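Beta sliding clamp (Caulobacter crescentus, PDB 5WCE) forms a ring-shaped head-to-tail homodimer around DNA that probably tethers DNA polymerases and other proteins to it, conferring processivity. Local coordinates at residues G175-R180 with M194-G199. Sequence-based numbering, arbitrary orientation.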
loop_
_atom_site.group_PDB
_atom_site.type_symbol
_atom_site.label_atom_id
_atom_site.label_comp_id
_atom_site.label_asym_id
_atom_site.label_seq_id
_atom_site.Cartn_x
_atom_site.Cartn_y
_atom_site.Cartn_z
ATOM N N GLY A 175 27.965 36.569 -0.563
ATOM C CA GLY A 175 29.383 36.489 -0.965
ATOM C C GLY A 175 29.734 35.212 -1.743
ATOM O O GLY A 175 30.913 34.848 -1.849
ATOM N N GLU A 176 28.715 34.536 -2.250
ATOM C CA GLU A 176 28.858 33.198 -2.774
ATOM C C GLU A 176 27.766 33.070 -3.836
ATOM O O GLU A 176 26.649 33.559 -3.674
ATOM C CB GLU A 176 28.597 32.195 -1.628
ATOM C CG GLU A 176 29.484 30.950 -1.706
ATOM C CD GLU A 176 29.087 29.853 -0.715
ATOM O OE1 GLU A 176 27.872 29.719 -0.395
ATOM O OE2 GLU A 176 30.008 29.122 -0.261
ATOM N N THR A 177 28.044 32.287 -4.867
ATOM C CA THR A 177 26.968 31.800 -5.721
ATOM C C THR A 177 26.375 30.494 -5.133
ATOM O O THR A 177 27.096 29.592 -4.760
ATOM C CB THR A 177 27.473 31.615 -7.160
ATOM O OG1 THR A 177 27.879 32.897 -7.661
ATOM C CG2 THR A 177 26.376 31.059 -8.039
ATOM N N LYS A 178 25.065 30.421 -5.063
ATOM C CA LYS A 178 24.362 29.223 -4.609
ATOM C C LYS A 178 23.657 28.521 -5.760
ATOM O O LYS A 178 23.080 29.172 -6.580
ATOM C CB LYS A 178 23.371 29.634 -3.542
ATOM C CG LYS A 178 24.150 29.980 -2.278
ATOM C CD LYS A 178 23.548 31.119 -1.550
ATOM C CE LYS A 178 24.362 31.357 -0.286
ATOM N NZ LYS A 178 23.516 32.153 0.606
ATOM N N LEU A 179 23.737 27.198 -5.800
ATOM C CA LEU A 179 22.813 26.379 -6.600
ATOM C C LEU A 179 21.520 26.194 -5.772
ATOM O O LEU A 179 21.581 25.642 -4.671
ATOM C CB LEU A 179 23.446 25.038 -6.939
ATOM C CG LEU A 179 22.628 24.051 -7.782
ATOM C CD1 LEU A 179 22.321 24.646 -9.129
ATOM C CD2 LEU A 179 23.364 22.739 -7.969
ATOM N N ARG A 180 20.381 26.632 -6.331
ATOM C CA ARG A 180 19.127 26.741 -5.606
ATOM C C ARG A 180 18.006 25.981 -6.333
ATOM O O ARG A 180 17.939 25.981 -7.566
ATOM C CB ARG A 180 18.736 28.231 -5.445
ATOM C CG ARG A 180 17.405 28.465 -4.710
ATOM C CD ARG A 180 17.100 29.949 -4.623
ATOM N NE ARG A 180 17.925 30.603 -3.621
ATOM C CZ ARG A 180 17.831 31.903 -3.284
ATOM N NH1 ARG A 180 16.968 32.726 -3.901
ATOM N NH2 ARG A 180 18.621 32.398 -2.329
ATOM N N MET A 194 22.564 25.312 -1.909
ATOM C CA MET A 194 23.907 24.868 -1.535
ATOM C C MET A 194 24.923 25.770 -2.205
ATOM O O MET A 194 24.574 26.461 -3.159
ATOM C CB MET A 194 24.141 23.436 -1.993
ATOM C CG MET A 194 24.067 23.257 -3.547
ATOM S SD MET A 194 24.268 21.559 -4.122
ATOM C CE MET A 194 26.032 21.451 -3.828
ATOM N N PRO A 195 26.185 25.770 -1.718
ATOM C CA PRO A 195 27.228 26.471 -2.472
ATOM C C PRO A 195 27.308 25.899 -3.885
ATOM O O PRO A 195 27.277 24.686 -4.056
ATOM C CB PRO A 195 28.523 26.194 -1.683
ATOM C CG PRO A 195 28.067 25.771 -0.316
ATOM C CD PRO A 195 26.706 25.142 -0.492
ATOM N N ALA A 196 27.405 26.777 -4.883
ATOM C CA ALA A 196 27.368 26.330 -6.277
ATOM C C ALA A 196 28.597 25.489 -6.574
ATOM O O ALA A 196 29.716 25.954 -6.373
ATOM C CB ALA A 196 27.274 27.515 -7.222
ATOM N N PRO A 197 28.402 24.231 -7.031
ATOM C CA PRO A 197 29.543 23.429 -7.479
ATOM C C PRO A 197 30.357 24.142 -8.539
ATOM O O PRO A 197 29.842 25.031 -9.252
ATOM C CB PRO A 197 28.909 22.169 -8.087
ATOM C CG PRO A 197 27.536 22.129 -7.562
ATOM C CD PRO A 197 27.124 23.541 -7.238
ATOM N N GLU A 198 31.636 23.801 -8.630
ATOM C CA GLU A 198 32.479 24.327 -9.689
ATOM C C GLU A 198 31.846 23.961 -11.040
ATOM O O GLU A 198 31.492 22.804 -11.248
ATOM C CB GLU A 198 33.893 23.757 -9.557
ATOM C CG GLU A 198 34.863 24.299 -10.577
ATOM C CD GLU A 198 36.247 23.708 -10.419
ATOM O OE1 GLU A 198 37.076 24.372 -9.747
ATOM O OE2 GLU A 198 36.504 22.607 -10.998
ATOM N N GLY A 199 31.667 24.967 -11.901
ATOM C CA GLY A 199 31.022 24.783 -13.200
ATOM C C GLY A 199 29.521 25.048 -13.267
ATOM O O GLY A 199 28.955 25.163 -14.339
#
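Leu-179 and Met-194 form an antiparallel hydrogen-bonded pair, and Lys-178 and Pro-195 the non-hydrogen-bonded pair next to it, at the open end of the hairpin of strands 176-184 and 188-195; after Pro-195 the chain turns off, and the touching parts, 176-179 and 194-197, run 91° apart. Met-194 N donates to Leu-179 O at 3.0 Å, whereas the return bond from Leu-179 N to Met-194 O is weak, bent to 129° at the hydrogen. Past the pairs, Ala-196 N reaches Thr-177 O at 2.8 Å, and Met-194 O also receives a CA-H...O contact from Lys-178 CA. Leu-179 and Met-194 lie side by side, CB of the leucine against CG of the methionine at 3.9 Å. Leu-179 CD2 lies 3.9 Å from Pro-197 CD, the two side chains crossing at about a right angle; Leu-146 of helix 140-148 touches both Leu-179 and Met-194. Ala-196 CB meets Thr-177 CG2 at 3.7 Å, and Val-201 touches both residues. The carboxylate of Glu-176 rests against the Pro-195 ring, Glu-176 OE2 lying 3.6 Å from Pro-195 CB. Main-chain bonds thus fix the register, Leu-179 and Met-194 are buried against helix 140-148, and the departing 195-197 adds light, partly exposed contacts.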